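Local coordinates for flagellar regulatory protein C (Vibrio cholerae, PDB 4QHS), which probably uses ATP binding and hydrolysis by its heptameric AAA+ domain to activate sigma-54-dependent transcription of flagellar genes, at residues K26-A31 with S55-N60; D32-T37 with N179-T184; G45-G50 with L115-E120; K104-Q109 with V138-S143; L226-P229 with R235-D238. All coordinates share one frame; numbering follows the deposited sequence.

Interaction 1 (K26-A31 with S55-N60); sequences KLLALA and SRYIHN
The ring of Tyr-57 takes the methyl CD1 of Leu-28 on one face, and the CB of Ala-31 comes to it obliquely, at neither face nor edge. CD1 of Leu-28 stands 4.1 Å from the centroid of the Tyr-57 ring and only 12° off the ring normal, so this is a CH-pi contact made over the centre of the ring. Within the ring, CD1 and CE1 of Tyr-57 are the atoms nearest to that methyl. The approach of Ala-31 is looser, its CB lying 4.3 Å from CE1 of Tyr-57. The ring reaches the other helix because CG of Tyr-57 is anti to the backbone N (chi1 173°), and its hydroxyl continues beyond the apolar patch to a hydrogen bond with Asp-32, the residue that follows Ala-31.

Helices 23-35 and 51-61 are neighbours in the alpha/beta core of the AAA+ module, the second being the helix that follows the P-loop. Their short segments have axes 10.6 Å apart at closest approach and run at 41° to each other, and the backbones come nearest where Ala-31 faces Ile-58, with CA atoms 6.3 Å apart. The small methyl of Ala-31 permits this: its CB meets CG1 of Ile-58 at 4.1 Å. Ile-58 also touches Val-41 and Leu-154 of the parallel sheet, which ties the helix pair to the central sheet. Leu-28 in turn rests on Val-19 and Trp-185, and Leu-30, on the same helix, packs against Leu-247 of a neighbouring subunit.

Interaction 2 (D32-T37 with N179-T184); sequences DKVAKT and NVFPLT
Val-34 and Phe-181 make the dense part of this contact. The two side chains come from opposite directions, and both methyls of the valine press on the same side of the ring: CG1 of Val-34 lies 3.2 Å from CD2 of Phe-181, while CG2 of Val-34 lies 3.2 Å from CE2 of Phe-181. Such carbon separations are short, and the valine torsion is itself nearly eclipsed (chi1 -120°), so the packing is tight and possibly strained in the model. The approach of CG1 is oblique to the ring. Phe-181 projects toward the helix with CG anti to the backbone N, at a chi1 of -156°.

Two residues further on the contact is looser: CG2 of Val-34 is 4.4 Å from CD1 of Leu-183. This joins helix 23-35 to strand 182-184, outermost within this chain in the five-stranded parallel sheet of the AAA+ core, whose order 2-3-4-1-5 places that strand beside 41-44; backbone hydrogen bonds of Leu-183 with Met-42 and Leu-44 hold it there. Ile-246 of a neighbouring subunit packs on both Val-34 and Phe-181, extending the apolar cluster across the subunit interface.

On the solvent side, the extended chain of exposed Lys-33 leads away from the strand. The backbone here is held by polar bonds: the O of Val-34 accepts from the N of Thr-37 at 2.6 Å, and also from OG1 of Thr-37 at 2.8 Å. The hydroxyl lies in the carbonyl plane, on a lone pair, and Arg-152 supplies a further bond to that same oxygen.

Interaction 3 (G45-G50 with L115-E120); sequences GPSGSG and LDEISE
Ser-47 and Glu-117 form a thin polar bridge across the nucleotide-binding cleft of the AAA+ fold, between the P-loop (Walker A) 45-50 and the end of the Walker B strand 112-116. The evidence for thinness is plain: the closest pair of CA atoms, those of Ser-47 and Glu-117, is 8.4 Å apart, and one weak hydrogen bond spans the gap, from OG of Ser-47 to OE1 of Glu-117 at 3.3 Å. The other carboxylate oxygen hangs back, OE2 of Glu-117 being 4.1 Å from OG of Ser-47, so the grip is single-pronged.

Conformation accounts for the reach. Glu-117 leaves the strand with left-handed backbone angles (phi 58°), and its chain bends at chi2 (-54°) to swing the carboxylate toward the loop. The stronger polar partner of Ser-47 OG is ND2 of Asn-158; the Asn-158 residue also lies against Glu-117, beside both ends of the bridge. Behind the glutamate, OG1 of Thr-156 bonds both the N of Glu-117 and OD1 of Asp-116, positioning the acidic pair typical of Walker B motifs, while Asn-73 packs on the glutamate.

The loop itself is glycine-rich, and Gly-48 and Gly-50 both have positive phi. In this nucleotide-free structure the lysine of the motif, Lys-51, turns its NZ to the O of Gly-45. The P-loop is closed internally as well: OG of Ser-49 donates to the O of Pro-46 at 2.7 Å, with the donor tilted 28° from the plane of that carbonyl.

Interaction 4 (K104-Q109 with V138-S143); sequences KFEQAQ and VERLGS
Charge pairing dominates: Arg-140 grips the carboxylate of Glu-106 side-on with two nitrogens, one to each oxygen. NE of Arg-140 gives the straighter bond, to OE1 of Glu-106 at 2.7 Å and an N-H...O angle of 174°. NH2 of Arg-140 reaches OE2 of Glu-106 at 2.8 Å on the syn lone pair, more bent at 153°. OE1 is also met from the syn side, and the two flat groups are nearly coplanar, 30° apart, which lets both N-H groups address the carboxylate at once. Both chains are extended, that of Glu-106 beyond CG and that of Arg-140 from CG to NE, and they cross at about a right angle.

Other polar bonds fix the partners from outside. NH1 of Arg-140 forms a second salt bridge with Glu-90, and OE1 of Glu-106 also accepts from the N of Gly-103, just before helix 104-107. The arginine thus links the base of the strand pair 88-89 and 101-102, which in sigma-54 activators carries the GAFTGA loop, to hairpin 137-148, probably the second loop insertion of this family. Arg-140 also opens a type II turn that runs to Ser-143, with Gly-142 at positive phi.

Apolar side chains only approach: CG1 of Val-138 stays 4.5 Å from CB of Phe-105, and each buried side chain packs on helix 82-87, at Phe-87 and Leu-86 respectively.

Interaction 5 (L226-P229 with R235-D238); sequences LNYP and RELD
Tyr-228 and Glu-236 approach from opposite directions and meet through a single hydrogen bond, OH of Tyr-228 donating to OE2 of Glu-236 at 2.7 Å. Both chains are stretched out from their backbones. In the tyrosine, CG stands anti to the backbone N (chi1 176°) and carries the ring toward the helix; in the glutamate the same choice at chi1 (-177°) is followed by an extended chi2, so the carboxylate is held far from its own backbone. It arrives at the ring edge, where CD of Glu-236 lies in the ring plane, 3.6 Å from CE2 of Tyr-228. The carboxylate is turned steeply to the ring, the planes being 73° apart. OE2 of Glu-236 is met on its syn side but well out of the carboxylate plane, and it also lies 3.4 Å from the ring carbon CE2 of Tyr-228.

This contact closes the short connection between helices 219-226 and 233-247 in the AAA+ lid domain. Glu-236 is in the first turn of the second helix, and its other oxygen, OE1, accepts from the N of Gly-232 just before it, so both carboxylate oxygens are engaged. The nearby helix N-terminus would probably favour the negative charge. Trp-230, within the connection, meets the Tyr-228 ring edge-to-face and also packs on Glu-236 and Leu-237.

Arg-235, beside the glutamate in the sequence and probably the sensor II arginine of this family, bonds through its N to the P-loop at Gly-48, and its NH2 forms a salt bridge with Glu-172 of a neighbouring subunit.

Overall arrangement
Interactions 1 and 2 are buried and apolar, and both use helix 23-35: one sets it against the helix after the P-loop, the other against an outermost strand of the sheet within the chain. Their centres are 8 Å apart, and Tyr-57 with Asp-32 joins them. The remaining three are polar surface contacts, differing in strength: a weak hydrogen bond across the nucleotide cleft in interaction 3, a two-pronged salt bridge in interaction 4, a charged-acceptor hydrogen bond in interaction 5. Interactions 4 and 5 lie on opposite sides of the chain's centre, about 40 Å between centres. Interaction 3 touches interaction 5 through Gly-48 and Arg-235, linking ATPase core to lid.

Interaction 1 (K26-A31 with S55-N60)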
# COMPACT_ATOMS: atom_id res chain seq x y z
N LYS A 26 23.47 -29.70 -40.58
CA LYS A 26 24.47 -28.69 -40.39
C LYS A 26 24.57 -28.28 -38.93
O LYS A 26 25.64 -28.09 -38.42
CB LYS A 26 24.08 -27.48 -41.21
CG LYS A 26 24.91 -27.24 -42.42
CD LYS A 26 24.32 -27.88 -43.64
CE LYS A 26 24.32 -26.92 -44.79
NZ LYS A 26 24.95 -25.65 -44.41
N LEU A 27 23.45 -28.19 -38.27
CA LEU A 27 23.42 -27.88 -36.87
C LEU A 27 24.16 -28.92 -36.10
O LEU A 27 24.98 -28.61 -35.29
CB LEU A 27 22.00 -27.88 -36.38
CG LEU A 27 21.32 -26.60 -36.01
CD1 LEU A 27 22.26 -25.70 -35.32
CD2 LEU A 27 20.84 -25.97 -37.24
N LEU A 28 23.83 -30.18 -36.35
CA LEU A 28 24.45 -31.28 -35.63
C LEU A 28 25.97 -31.33 -35.82
O LEU A 28 26.70 -31.66 -34.89
CB LEU A 28 23.84 -32.63 -36.04
CG LEU A 28 22.61 -33.09 -35.26
CD1 LEU A 28 22.60 -32.54 -33.84
CD2 LEU A 28 21.32 -32.72 -35.98
N ALA A 29 26.45 -31.01 -37.02
CA ALA A 29 27.89 -30.90 -37.26
C ALA A 29 28.51 -29.77 -36.44
O ALA A 29 29.65 -29.89 -35.98
CB ALA A 29 28.17 -30.70 -38.72
N LEU A 30 27.78 -28.67 -36.25
CA LEU A 30 28.28 -27.60 -35.38
C LEU A 30 28.31 -28.12 -33.94
O LEU A 30 29.28 -27.94 -33.19
CB LEU A 30 27.42 -26.34 -35.48
CG LEU A 30 27.87 -25.17 -36.37
CD1 LEU A 30 29.16 -25.47 -37.05
CD2 LEU A 30 26.82 -24.81 -37.40
N ALA A 31 27.22 -28.78 -33.57
CA ALA A 31 27.12 -29.36 -32.25
C ALA A 31 28.30 -30.30 -31.97
O ALA A 31 28.96 -30.17 -30.94
CB ALA A 31 25.80 -30.09 -32.11
N SER A 55 20.78 -31.13 -26.71
CA SER A 55 21.64 -30.97 -25.55
C SER A 55 22.13 -32.32 -25.02
O SER A 55 23.28 -32.45 -24.57
CB SER A 55 20.89 -30.20 -24.47
OG SER A 55 19.49 -30.35 -24.68
N ARG A 56 21.26 -33.31 -25.06
CA ARG A 56 21.65 -34.63 -24.59
C ARG A 56 22.62 -35.23 -25.60
O ARG A 56 23.54 -35.97 -25.23
CB ARG A 56 20.42 -35.51 -24.38
CG ARG A 56 20.63 -36.68 -23.42
CD ARG A 56 19.32 -37.16 -22.81
NE ARG A 56 18.62 -36.10 -22.09
CZ ARG A 56 17.43 -35.61 -22.43
NH1 ARG A 56 16.78 -36.11 -23.48
NH2 ARG A 56 16.88 -34.64 -21.71
N TYR A 57 22.43 -34.89 -26.86
CA TYR A 57 23.34 -35.30 -27.92
C TYR A 57 24.72 -34.70 -27.68
O TYR A 57 25.74 -35.35 -27.86
CB TYR A 57 22.79 -34.87 -29.27
CG TYR A 57 23.72 -35.09 -30.43
CD1 TYR A 57 24.74 -34.20 -30.72
CD2 TYR A 57 23.56 -36.19 -31.25
CE1 TYR A 57 25.59 -34.41 -31.79
CE2 TYR A 57 24.40 -36.40 -32.33
CZ TYR A 57 25.41 -35.51 -32.59
OH TYR A 57 26.25 -35.72 -33.67
N ILE A 58 24.74 -33.44 -27.28
CA ILE A 58 26.00 -32.78 -27.03
C ILE A 58 26.75 -33.48 -25.90
O ILE A 58 27.95 -33.76 -26.01
CB ILE A 58 25.79 -31.29 -26.72
CG1 ILE A 58 25.44 -30.56 -28.02
CG2 ILE A 58 27.04 -30.70 -26.08
CD1 ILE A 58 25.10 -29.10 -27.86
N HIS A 59 26.03 -33.80 -24.82
CA HIS A 59 26.60 -34.50 -23.67
C HIS A 59 27.27 -35.79 -24.08
O HIS A 59 28.41 -36.05 -23.72
CB HIS A 59 25.51 -34.79 -22.64
CG HIS A 59 26.01 -35.49 -21.42
ND1 HIS A 59 26.67 -34.82 -20.40
CD2 HIS A 59 25.94 -36.79 -21.04
CE1 HIS A 59 26.98 -35.68 -19.45
NE2 HIS A 59 26.55 -36.88 -19.81
N ASN A 60 26.55 -36.59 -24.86
CA ASN A 60 27.04 -37.90 -25.26
C ASN A 60 28.18 -37.83 -26.25
O ASN A 60 28.94 -38.79 -26.38
CB ASN A 60 25.89 -38.74 -25.85
CG ASN A 60 24.77 -38.97 -24.85
OD1 ASN A 60 25.01 -39.17 -23.65
ND2 ASN A 60 23.53 -38.94 -25.33

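Interaction 2 (D32-T37 with N179-T184)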
# COMPACT_ATOMS: atom_id res chain seq x y z
N ASP A 32 28.61 -31.19 -32.92
CA ASP A 32 29.74 -32.11 -32.75
C ASP A 32 31.03 -31.36 -32.44
O ASP A 32 31.84 -31.82 -31.62
CB ASP A 32 29.93 -32.97 -34.01
CG ASP A 32 28.90 -34.09 -34.12
OD1 ASP A 32 28.33 -34.49 -33.08
OD2 ASP A 32 28.67 -34.57 -35.25
N LYS A 33 31.20 -30.23 -33.07
CA LYS A 33 32.34 -29.39 -32.78
C LYS A 33 32.37 -28.88 -31.36
O LYS A 33 33.34 -29.08 -30.70
CB LYS A 33 32.46 -28.25 -33.77
CG LYS A 33 33.41 -28.50 -34.88
CD LYS A 33 33.27 -27.49 -35.97
CE LYS A 33 34.34 -27.64 -37.01
NZ LYS A 33 34.16 -26.65 -38.07
N VAL A 34 31.32 -28.21 -30.88
CA VAL A 34 31.34 -27.71 -29.49
C VAL A 34 31.48 -28.82 -28.50
O VAL A 34 32.17 -28.67 -27.48
CB VAL A 34 30.07 -26.96 -29.01
CG1 VAL A 34 30.39 -25.53 -28.59
CG2 VAL A 34 28.91 -27.10 -29.96
N ALA A 35 30.78 -29.91 -28.78
CA ALA A 35 30.66 -31.01 -27.83
C ALA A 35 32.04 -31.46 -27.39
O ALA A 35 32.26 -31.70 -26.21
CB ALA A 35 29.87 -32.16 -28.43
N LYS A 36 32.96 -31.51 -28.31
CA LYS A 36 34.30 -31.92 -28.01
C LYS A 36 35.00 -30.98 -27.05
O LYS A 36 35.99 -31.35 -26.47
CB LYS A 36 35.09 -32.11 -29.29
CG LYS A 36 34.75 -33.40 -29.98
CD LYS A 36 34.34 -33.18 -31.41
CE LYS A 36 35.18 -33.99 -32.38
NZ LYS A 36 36.26 -33.19 -33.03
N THR A 37 34.48 -29.78 -26.88
CA THR A 37 35.05 -28.83 -25.94
C THR A 37 34.26 -28.68 -24.66
O THR A 37 33.31 -29.37 -24.44
CB THR A 37 35.23 -27.47 -26.58
OG1 THR A 37 34.02 -26.74 -26.50
CG2 THR A 37 35.61 -27.61 -28.00
N ASN A 179 26.86 -17.05 -24.57
CA ASN A 179 26.71 -17.05 -26.01
C ASN A 179 28.00 -17.06 -26.81
O ASN A 179 28.10 -16.43 -27.82
CB ASN A 179 25.84 -15.88 -26.45
CG ASN A 179 24.38 -16.20 -26.39
OD1 ASN A 179 23.81 -16.75 -27.30
ND2 ASN A 179 23.76 -15.85 -25.30
N VAL A 180 28.99 -17.80 -26.36
CA VAL A 180 30.16 -18.05 -27.17
C VAL A 180 29.76 -18.77 -28.45
O VAL A 180 30.30 -18.49 -29.53
CB VAL A 180 31.20 -18.90 -26.42
CG1 VAL A 180 32.34 -19.24 -27.34
CG2 VAL A 180 31.72 -18.13 -25.24
N PHE A 181 28.82 -19.69 -28.33
CA PHE A 181 28.50 -20.62 -29.38
C PHE A 181 27.02 -20.95 -29.49
O PHE A 181 26.58 -22.00 -29.11
CB PHE A 181 29.31 -21.89 -29.18
CG PHE A 181 29.51 -22.68 -30.42
CD1 PHE A 181 30.48 -22.34 -31.30
CD2 PHE A 181 28.73 -23.77 -30.70
CE1 PHE A 181 30.66 -23.04 -32.42
CE2 PHE A 181 28.92 -24.48 -31.82
CZ PHE A 181 29.89 -24.12 -32.68
N PRO A 182 26.26 -20.04 -30.03
CA PRO A 182 24.83 -20.24 -30.14
C PRO A 182 24.45 -21.10 -31.31
O PRO A 182 25.03 -21.01 -32.36
CB PRO A 182 24.31 -18.84 -30.33
CG PRO A 182 25.41 -18.09 -30.71
CD PRO A 182 26.57 -18.62 -30.06
N LEU A 183 23.47 -21.95 -31.11
CA LEU A 183 22.93 -22.77 -32.14
C LEU A 183 21.45 -22.54 -32.21
O LEU A 183 20.73 -22.77 -31.28
CB LEU A 183 23.22 -24.23 -31.85
CG LEU A 183 24.70 -24.57 -31.75
CD1 LEU A 183 24.87 -25.97 -31.41
CD2 LEU A 183 25.32 -24.31 -33.05
N THR A 184 21.00 -22.07 -33.35
CA THR A 184 19.62 -21.77 -33.52
C THR A 184 18.87 -22.90 -34.21
O THR A 184 19.02 -23.14 -35.38
CB THR A 184 19.43 -20.45 -34.24
OG1 THR A 184 20.03 -19.40 -33.49
CG2 THR A 184 17.98 -20.16 -34.39

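Interaction 3 (G45-G50 with L115-E120)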
# COMPACT_ATOMS: atom_id res chain seq x y z
N GLY A 45 15.79 -20.99 -30.43
CA GLY A 45 14.72 -21.58 -31.22
C GLY A 45 13.44 -21.65 -30.41
O GLY A 45 13.45 -21.42 -29.20
N PRO A 46 12.33 -21.96 -31.07
CA PRO A 46 11.08 -22.00 -30.30
C PRO A 46 11.08 -23.12 -29.25
O PRO A 46 11.83 -24.08 -29.37
CB PRO A 46 10.00 -22.23 -31.37
CG PRO A 46 10.75 -22.79 -32.57
CD PRO A 46 12.11 -22.15 -32.51
N SER A 47 10.26 -22.97 -28.21
CA SER A 47 10.09 -24.04 -27.25
C SER A 47 9.36 -25.17 -27.95
O SER A 47 8.71 -24.95 -28.99
CB SER A 47 9.29 -23.58 -26.03
OG SER A 47 9.94 -22.52 -25.33
N GLY A 48 9.47 -26.37 -27.39
CA GLY A 48 8.78 -27.53 -27.92
C GLY A 48 9.12 -27.78 -29.38
O GLY A 48 8.26 -28.13 -30.17
N SER A 49 10.39 -27.56 -29.72
CA SER A 49 10.89 -27.79 -31.06
C SER A 49 12.01 -28.82 -31.03
O SER A 49 12.90 -28.79 -31.86
CB SER A 49 11.39 -26.48 -31.67
OG SER A 49 12.60 -26.03 -31.06
N GLY A 50 11.96 -29.72 -30.05
CA GLY A 50 12.93 -30.81 -29.95
C GLY A 50 14.31 -30.47 -29.40
O GLY A 50 15.23 -31.26 -29.53
N LEU A 115 20.37 -25.77 -18.51
CA LEU A 115 19.50 -24.77 -17.96
C LEU A 115 18.51 -24.34 -19.01
O LEU A 115 18.77 -23.48 -19.78
CB LEU A 115 20.30 -23.58 -17.49
CG LEU A 115 21.43 -23.90 -16.55
CD1 LEU A 115 22.27 -22.72 -16.50
CD2 LEU A 115 20.92 -24.22 -15.21
N ASP A 116 17.36 -24.99 -19.00
CA ASP A 116 16.35 -24.82 -19.99
C ASP A 116 15.58 -23.56 -19.72
O ASP A 116 15.23 -23.29 -18.61
CB ASP A 116 15.41 -25.99 -19.93
CG ASP A 116 15.12 -26.58 -21.25
OD1 ASP A 116 15.16 -25.88 -22.25
OD2 ASP A 116 14.82 -27.76 -21.29
N GLU A 117 15.36 -22.78 -20.75
CA GLU A 117 14.60 -21.56 -20.65
C GLU A 117 15.17 -20.57 -19.63
O GLU A 117 14.54 -20.20 -18.69
CB GLU A 117 13.15 -21.89 -20.34
CG GLU A 117 12.41 -22.55 -21.46
CD GLU A 117 12.51 -21.76 -22.73
OE1 GLU A 117 12.83 -22.32 -23.78
OE2 GLU A 117 12.29 -20.54 -22.68
N ILE A 118 16.40 -20.16 -19.87
CA ILE A 118 17.13 -19.39 -18.93
C ILE A 118 16.73 -17.94 -18.91
O ILE A 118 17.02 -17.24 -17.99
CB ILE A 118 18.60 -19.47 -19.23
CG1 ILE A 118 19.43 -19.14 -18.01
CG2 ILE A 118 18.94 -18.54 -20.30
CD1 ILE A 118 20.80 -19.61 -18.10
N SER A 119 16.05 -17.48 -19.93
CA SER A 119 15.65 -16.10 -19.95
C SER A 119 14.67 -15.77 -18.85
O SER A 119 14.27 -14.67 -18.73
CB SER A 119 15.08 -15.73 -21.30
OG SER A 119 13.86 -16.37 -21.52
N GLU A 120 14.30 -16.74 -18.04
CA GLU A 120 13.27 -16.51 -17.04
C GLU A 120 13.87 -16.29 -15.66
O GLU A 120 13.16 -16.08 -14.68
CB GLU A 120 12.27 -17.66 -17.03
CG GLU A 120 11.53 -17.84 -18.36
CD GLU A 120 11.05 -16.52 -18.98
OE1 GLU A 120 10.55 -15.64 -18.25
OE2 GLU A 120 11.18 -16.36 -20.22

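Interaction 4 (K104-Q109 with V138-S143)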
# COMPACT_ATOMS: atom_id res chain seq x y z
N LYS A 104 21.46 -28.39 -8.09
CA LYS A 104 21.65 -29.03 -9.36
C LYS A 104 23.06 -28.95 -9.83
O LYS A 104 23.53 -29.85 -10.46
CB LYS A 104 20.75 -28.42 -10.40
CG LYS A 104 19.31 -28.58 -10.13
CD LYS A 104 18.88 -29.98 -10.25
CE LYS A 104 17.73 -30.05 -11.18
NZ LYS A 104 16.71 -31.00 -10.73
N PHE A 105 23.76 -27.90 -9.49
CA PHE A 105 25.14 -27.81 -9.87
C PHE A 105 25.96 -28.86 -9.17
O PHE A 105 26.86 -29.38 -9.73
CB PHE A 105 25.69 -26.42 -9.59
CG PHE A 105 25.25 -25.40 -10.57
CD1 PHE A 105 25.74 -25.39 -11.83
CD2 PHE A 105 24.34 -24.45 -10.22
CE1 PHE A 105 25.33 -24.47 -12.70
CE2 PHE A 105 23.95 -23.54 -11.11
CZ PHE A 105 24.44 -23.55 -12.34
N GLU A 106 25.62 -29.16 -7.93
CA GLU A 106 26.30 -30.21 -7.18
C GLU A 106 26.06 -31.58 -7.80
O GLU A 106 26.99 -32.38 -7.95
CB GLU A 106 25.83 -30.25 -5.72
CG GLU A 106 26.26 -29.09 -4.84
CD GLU A 106 25.64 -29.19 -3.45
OE1 GLU A 106 24.84 -28.29 -3.08
OE2 GLU A 106 25.95 -30.17 -2.73
N GLN A 107 24.84 -31.85 -8.20
CA GLN A 107 24.52 -33.12 -8.77
C GLN A 107 25.14 -33.35 -10.11
O GLN A 107 25.23 -34.45 -10.54
CB GLN A 107 23.03 -33.26 -8.93
CG GLN A 107 22.29 -33.30 -7.66
CD GLN A 107 20.85 -33.01 -7.88
OE1 GLN A 107 20.16 -33.74 -8.55
NE2 GLN A 107 20.39 -31.94 -7.32
N ALA A 108 25.56 -32.28 -10.77
CA ALA A 108 26.06 -32.33 -12.14
C ALA A 108 27.56 -32.40 -12.14
O ALA A 108 28.20 -32.35 -13.21
CB ALA A 108 25.59 -31.11 -12.94
N GLN A 109 28.12 -32.49 -10.94
CA GLN A 109 29.56 -32.52 -10.74
C GLN A 109 30.21 -33.54 -11.67
O GLN A 109 29.80 -34.70 -11.72
CB GLN A 109 29.89 -32.83 -9.27
CG GLN A 109 31.33 -32.53 -8.87
CD GLN A 109 31.65 -31.04 -8.87
OE1 GLN A 109 31.84 -30.44 -9.93
NE2 GLN A 109 31.69 -30.44 -7.68
N VAL A 138 30.16 -22.82 -6.21
CA VAL A 138 28.81 -22.53 -5.82
C VAL A 138 28.64 -22.56 -4.33
O VAL A 138 29.42 -23.12 -3.63
CB VAL A 138 27.83 -23.47 -6.50
CG1 VAL A 138 28.10 -24.87 -6.12
CG2 VAL A 138 26.45 -23.11 -6.14
N GLU A 139 27.61 -21.89 -3.86
CA GLU A 139 27.31 -21.81 -2.46
C GLU A 139 25.87 -22.10 -2.30
O GLU A 139 25.09 -21.65 -3.06
CB GLU A 139 27.53 -20.41 -1.98
CG GLU A 139 28.72 -20.25 -1.17
CD GLU A 139 29.49 -19.04 -1.58
OE1 GLU A 139 29.63 -18.81 -2.79
OE2 GLU A 139 29.96 -18.32 -0.68
N ARG A 140 25.52 -22.82 -1.27
CA ARG A 140 24.14 -23.12 -1.01
C ARG A 140 23.49 -21.94 -0.35
O ARG A 140 24.17 -21.17 0.29
CB ARG A 140 24.03 -24.34 -0.12
CG ARG A 140 24.16 -25.66 -0.81
CD ARG A 140 24.23 -26.74 0.19
NE ARG A 140 24.47 -28.04 -0.38
CZ ARG A 140 24.45 -29.15 0.32
NH1 ARG A 140 24.22 -29.12 1.59
NH2 ARG A 140 24.68 -30.30 -0.26
N LEU A 141 22.18 -21.81 -0.50
CA LEU A 141 21.46 -20.75 0.19
C LEU A 141 21.64 -20.91 1.70
O LEU A 141 21.52 -22.01 2.23
CB LEU A 141 19.96 -20.76 -0.16
CG LEU A 141 19.51 -20.40 -1.58
CD1 LEU A 141 17.98 -20.38 -1.65
CD2 LEU A 141 20.06 -19.06 -2.03
N GLY A 142 21.94 -19.80 2.37
CA GLY A 142 22.09 -19.79 3.81
C GLY A 142 23.37 -20.45 4.27
O GLY A 142 23.43 -21.02 5.36
N SER A 143 24.40 -20.40 3.42
CA SER A 143 25.71 -20.93 3.76
C SER A 143 26.81 -20.06 3.17
O SER A 143 26.59 -19.39 2.17
CB SER A 143 25.87 -22.37 3.26
OG SER A 143 27.24 -22.73 3.14

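Interaction 5 (L226-P229 with R235-D238)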
# COMPACT_ATOMS: atom_id res chain seq x y z
N LEU A 226 3.01 -32.65 -44.17
CA LEU A 226 4.07 -31.81 -44.67
C LEU A 226 3.63 -30.42 -45.01
O LEU A 226 4.40 -29.52 -44.99
CB LEU A 226 4.70 -32.41 -45.90
CG LEU A 226 5.51 -33.66 -45.66
CD1 LEU A 226 6.10 -34.11 -46.93
CD2 LEU A 226 6.60 -33.37 -44.70
N ASN A 227 2.37 -30.24 -45.32
CA ASN A 227 1.90 -28.97 -45.81
C ASN A 227 1.24 -28.13 -44.75
O ASN A 227 0.48 -27.25 -45.06
CB ASN A 227 0.92 -29.17 -46.97
CG ASN A 227 1.61 -29.29 -48.32
OD1 ASN A 227 1.91 -28.31 -48.98
ND2 ASN A 227 1.84 -30.51 -48.74
N TYR A 228 1.50 -28.42 -43.50
CA TYR A 228 0.89 -27.66 -42.45
C TYR A 228 1.99 -26.87 -41.84
O TYR A 228 3.06 -27.40 -41.64
CB TYR A 228 0.29 -28.61 -41.44
CG TYR A 228 -0.30 -27.96 -40.24
CD1 TYR A 228 -1.33 -27.09 -40.35
CD2 TYR A 228 0.18 -28.23 -38.99
CE1 TYR A 228 -1.87 -26.50 -39.27
CE2 TYR A 228 -0.36 -27.64 -37.89
CZ TYR A 228 -1.38 -26.77 -38.04
OH TYR A 228 -1.93 -26.18 -36.97
N PRO A 229 1.75 -25.60 -41.57
CA PRO A 229 2.81 -24.72 -41.09
C PRO A 229 3.33 -24.98 -39.68
O PRO A 229 4.31 -24.40 -39.30
CB PRO A 229 2.19 -23.35 -41.19
CG PRO A 229 0.82 -23.56 -41.30
CD PRO A 229 0.56 -24.85 -41.93
N ARG A 235 5.71 -30.09 -30.48
CA ARG A 235 4.71 -30.45 -29.51
C ARG A 235 3.38 -30.63 -30.14
O ARG A 235 2.60 -31.42 -29.70
CB ARG A 235 4.60 -29.40 -28.42
CG ARG A 235 5.74 -29.40 -27.48
CD ARG A 235 5.35 -28.84 -26.17
NE ARG A 235 5.23 -27.41 -26.22
CZ ARG A 235 5.95 -26.58 -25.50
NH1 ARG A 235 6.86 -27.02 -24.68
NH2 ARG A 235 5.76 -25.29 -25.62
N GLU A 236 3.12 -29.85 -31.17
CA GLU A 236 1.88 -29.94 -31.89
C GLU A 236 1.90 -31.22 -32.66
O GLU A 236 0.92 -31.89 -32.73
CB GLU A 236 1.70 -28.75 -32.81
CG GLU A 236 0.40 -28.73 -33.53
CD GLU A 236 0.16 -27.47 -34.32
OE1 GLU A 236 1.10 -26.78 -34.69
OE2 GLU A 236 -0.98 -27.14 -34.58
N LEU A 237 3.04 -31.56 -33.22
CA LEU A 237 3.15 -32.74 -34.04
C LEU A 237 2.94 -33.95 -33.18
O LEU A 237 2.24 -34.86 -33.56
CB LEU A 237 4.50 -32.81 -34.73
CG LEU A 237 4.82 -34.07 -35.51
CD1 LEU A 237 3.86 -34.21 -36.63
CD2 LEU A 237 6.19 -34.02 -36.05
N ASP A 238 3.52 -33.93 -32.01
CA ASP A 238 3.35 -35.01 -31.09
C ASP A 238 1.88 -35.19 -30.84
O ASP A 238 1.40 -36.29 -30.85
CB ASP A 238 4.08 -34.74 -29.80
CG ASP A 238 4.70 -35.97 -29.24
OD1 ASP A 238 3.99 -36.94 -29.02
OD2 ASP A 238 5.91 -35.97 -29.00